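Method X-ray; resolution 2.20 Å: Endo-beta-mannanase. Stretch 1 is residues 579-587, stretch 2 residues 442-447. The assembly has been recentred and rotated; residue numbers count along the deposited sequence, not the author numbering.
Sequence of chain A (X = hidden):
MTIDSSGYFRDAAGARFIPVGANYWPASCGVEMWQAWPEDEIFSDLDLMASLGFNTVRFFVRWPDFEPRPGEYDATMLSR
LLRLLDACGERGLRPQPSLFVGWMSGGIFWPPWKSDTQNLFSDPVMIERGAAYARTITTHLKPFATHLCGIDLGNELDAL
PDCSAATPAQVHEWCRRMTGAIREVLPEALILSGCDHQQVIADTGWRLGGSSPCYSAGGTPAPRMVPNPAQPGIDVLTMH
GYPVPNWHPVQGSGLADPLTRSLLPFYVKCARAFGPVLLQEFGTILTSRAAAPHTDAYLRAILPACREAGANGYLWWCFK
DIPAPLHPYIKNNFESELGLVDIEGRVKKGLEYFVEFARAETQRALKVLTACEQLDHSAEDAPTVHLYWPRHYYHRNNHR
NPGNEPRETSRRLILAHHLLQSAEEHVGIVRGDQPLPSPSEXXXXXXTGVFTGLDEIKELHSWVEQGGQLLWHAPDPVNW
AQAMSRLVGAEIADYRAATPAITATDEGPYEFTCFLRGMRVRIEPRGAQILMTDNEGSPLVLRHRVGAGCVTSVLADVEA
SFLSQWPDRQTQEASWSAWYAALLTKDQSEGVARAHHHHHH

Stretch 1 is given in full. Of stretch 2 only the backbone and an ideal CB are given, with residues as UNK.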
# COMPACT_ATOMS: atom_id res chain seq x y z
N TRP A 579 -31.79 6.72 13.40
CA TRP A 579 -31.83 7.11 11.99
C TRP A 579 -32.60 6.09 11.16
O TRP A 579 -33.47 6.47 10.35
CB TRP A 579 -30.41 7.26 11.43
CG TRP A 579 -30.42 7.50 9.95
CD1 TRP A 579 -30.36 6.55 8.97
CD2 TRP A 579 -30.54 8.77 9.28
NE1 TRP A 579 -30.41 7.16 7.73
CE2 TRP A 579 -30.53 8.52 7.90
CE3 TRP A 579 -30.67 10.09 9.73
CZ2 TRP A 579 -30.63 9.53 6.95
CZ3 TRP A 579 -30.76 11.11 8.78
CH2 TRP A 579 -30.75 10.82 7.41
N TYR A 580 -32.28 4.79 11.30
CA TYR A 580 -32.96 3.78 10.49
C TYR A 580 -34.46 3.75 10.81
O TYR A 580 -35.29 3.59 9.90
CB TYR A 580 -32.35 2.40 10.71
CG TYR A 580 -30.96 2.26 10.17
CD1 TYR A 580 -30.74 1.88 8.84
CD2 TYR A 580 -29.87 2.53 10.97
CE1 TYR A 580 -29.47 1.78 8.33
CE2 TYR A 580 -28.60 2.43 10.47
CZ TYR A 580 -28.41 2.05 9.16
OH TYR A 580 -27.14 1.95 8.69
N ALA A 581 -34.81 3.86 12.09
CA ALA A 581 -36.22 3.80 12.47
C ALA A 581 -37.02 4.92 11.80
O ALA A 581 -38.08 4.68 11.21
CB ALA A 581 -36.37 3.86 13.99
N ALA A 582 -36.49 6.14 11.83
CA ALA A 582 -37.21 7.27 11.24
C ALA A 582 -37.45 7.07 9.74
O ALA A 582 -38.51 7.44 9.22
CB ALA A 582 -36.45 8.57 11.49
N LEU A 583 -36.49 6.49 9.04
CA LEU A 583 -36.57 6.43 7.59
C LEU A 583 -37.25 5.18 7.06
O LEU A 583 -37.63 5.15 5.88
CB LEU A 583 -35.17 6.51 6.98
CG LEU A 583 -34.52 7.89 7.09
CD1 LEU A 583 -33.54 7.98 6.00
CD2 LEU A 583 -35.55 8.99 6.97
N LEU A 584 -37.38 4.15 7.89
CA LEU A 584 -38.04 2.92 7.47
C LEU A 584 -39.54 3.16 7.31
O LEU A 584 -40.17 3.76 8.19
CB LEU A 584 -37.78 1.81 8.48
CG LEU A 584 -36.43 1.13 8.27
CD1 LEU A 584 -36.15 0.12 9.38
CD2 LEU A 584 -36.38 0.48 6.90
N THR A 585 -40.10 2.70 6.19
CA THR A 585 -41.52 2.79 5.92
C THR A 585 -42.14 1.40 5.90
O THR A 585 -41.43 0.39 5.81
CB THR A 585 -41.80 3.49 4.57
OG1 THR A 585 -41.19 2.75 3.51
CG2 THR A 585 -41.26 4.92 4.58
N LYS A 586 -43.47 1.35 5.98
CA LYS A 586 -44.20 0.09 5.91
C LYS A 586 -45.45 0.25 5.05
O LYS A 586 -46.18 1.23 5.16
CB LYS A 586 -44.58 -0.41 7.32
CG LYS A 586 -43.42 -1.04 8.07
CD LYS A 586 -43.62 -2.54 8.32
CE LYS A 586 -44.30 -2.77 9.66
NZ LYS A 586 -44.83 -4.16 9.73
N ASP A 587 -45.66 -0.75 4.19
CA ASP A 587 -46.83 -0.89 3.31
C ASP A 587 -48.16 -0.84 4.09
O ASP A 587 -48.80 0.21 4.20
CB ASP A 587 -46.70 -2.21 2.52
CG ASP A 587 -47.98 -2.61 1.78
OD1 ASP A 587 -47.99 -2.51 0.53
OD2 ASP A 587 -48.95 -3.05 2.44
N UNK A 442 -40.21 -11.02 1.72
CA UNK A 442 -39.23 -10.00 2.07
C UNK A 442 -39.89 -8.65 1.77
O UNK A 442 -40.03 -8.24 0.61
CB UNK A 442 -37.92 -10.18 1.30
N UNK A 443 -40.34 -7.96 2.82
CA UNK A 443 -41.12 -6.76 2.61
C UNK A 443 -40.30 -5.47 2.66
O UNK A 443 -40.70 -4.48 2.03
CB UNK A 443 -42.23 -6.70 3.66
N UNK A 444 -39.18 -5.45 3.37
CA UNK A 444 -38.36 -4.26 3.53
C UNK A 444 -36.90 -4.61 3.27
O UNK A 444 -36.38 -5.59 3.83
CB UNK A 444 -38.53 -3.66 4.93
N UNK A 445 -36.26 -3.80 2.42
CA UNK A 445 -34.89 -4.03 1.97
C UNK A 445 -34.09 -2.76 2.19
O UNK A 445 -34.52 -1.67 1.77
CB UNK A 445 -34.85 -4.45 0.50
N UNK A 446 -32.95 -2.89 2.86
CA UNK A 446 -32.04 -1.78 3.08
C UNK A 446 -30.78 -2.03 2.28
O UNK A 446 -30.15 -3.09 2.40
CB UNK A 446 -31.72 -1.60 4.57
N UNK A 447 -30.41 -1.07 1.44
CA UNK A 447 -29.17 -1.12 0.69
C UNK A 447 -28.18 -0.20 1.39
O UNK A 447 -28.40 1.02 1.50
CB UNK A 447 -29.38 -0.72 -0.77

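Position 442 lies out of reach of stretch 1, with no atom of it within 5.5 Å of the ideal CB. Its phi/psi of -109/104 is extended, and the contact sets no further requirement, so many residues would suit; the deposited one is Val442.

At position 443 the CA-to-CB bond points toward stretch 1, but the ideal CB again has nothing within 5.5 Å, so only a long side chain could bridge the gap. What lies ahead is the end of stretch 1, where the backbone N of Asp587 offers a donor and the Lys586 side chain carries a positive charge. An acceptor on a flexible stem, Glu or Gln, would fit; Lys586 and Asp587 bring opposite charges near the site, so charge alone does not choose between them. The residue is Glu443, extended with chi1 and chi2 both t. Its OE1 accepts a weak hydrogen bond from Asp587 N at 3.5 Å, with an N-H...O angle of 151°. The same OE1 lies 4.1 Å from Lys586 CD, a contact with the aliphatic part of the lysine.

Position 444 begins the strand and is the most closely engaged. Its CB points toward stretch 1, and the ideal CB stands 5.1 Å from both Thr585 O and Leu584 CD2. The chain has left the helix at Leu584, and the carbonyl of Thr585 is an acceptor beside the aliphatic chains of Leu584 and Lys586. Lys, Gln or Arg could combine a long apolar stem with a donor, while a plain aliphatic residue would leave that carbonyl unanswered from this side. The deposited Arg444 gives NH1 to Thr585 O in a weak but nearly straight hydrogen bond (3.3 Å, 171°), the carbonyl lying near the guanidinium plane. Lys586 CD covers one face of that plane and Leu584 CD1 the opposite face, so the flat group slots between two aliphatic chains; NE and NH2 are hydrogen-bonded elsewhere in the structure.

At position 445 the strand alternation turns CB away. Stretch 1 imposes no choice, although the extended backbone suits a beta-branched residue; Ile445 is found, without contact.

Position 446 turns back toward stretch 1, facing the Tyr580 ring and the Leu584 methyls across a gap wider than 5.5 Å from the ideal CB. A Leu, Ile or Met could span it, whereas Ala would fall short. Ile446, with chi1 m and chi2 t, extends CD1 to 4.0 Å from Leu584 CD2 and 4.1 Å from Tyr580 CD1, meeting the ring obliquely.

Position 447 is out of reach and would accept many residues; it is Ile447.

Stretch 2 442-447: VERIII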
# COMPACT_ATOMS: atom_id res chain seq x y z
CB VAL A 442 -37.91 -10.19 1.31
CG1 VAL A 442 -37.01 -8.98 1.45
CG2 VAL A 442 -37.17 -11.45 1.82
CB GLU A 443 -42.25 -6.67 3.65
CG GLU A 443 -43.41 -5.77 3.19
CD GLU A 443 -44.19 -5.16 4.36
OE1 GLU A 443 -44.21 -3.91 4.46
OE2 GLU A 443 -44.77 -5.94 5.15
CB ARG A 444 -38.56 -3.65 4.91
CG ARG A 444 -40.02 -3.66 5.35
CD ARG A 444 -40.33 -2.60 6.37
NE ARG A 444 -39.88 -2.99 7.70
CZ ARG A 444 -39.80 -2.15 8.72
NH1 ARG A 444 -40.13 -0.88 8.56
NH2 ARG A 444 -39.38 -2.57 9.90
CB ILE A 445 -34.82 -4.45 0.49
CG1 ILE A 445 -35.32 -5.90 0.31
CG2 ILE A 445 -33.39 -4.32 -0.02
CD1 ILE A 445 -35.36 -6.36 -1.13
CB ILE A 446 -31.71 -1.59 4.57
CG1 ILE A 446 -32.97 -1.34 5.37
CG2 ILE A 446 -30.76 -0.41 4.75
CD1 ILE A 446 -32.70 -1.16 6.84
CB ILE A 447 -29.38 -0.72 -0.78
CG1 ILE A 447 -30.41 -1.64 -1.44
CG2 ILE A 447 -28.06 -0.71 -1.51
CD1 ILE A 447 -30.69 -1.30 -2.91
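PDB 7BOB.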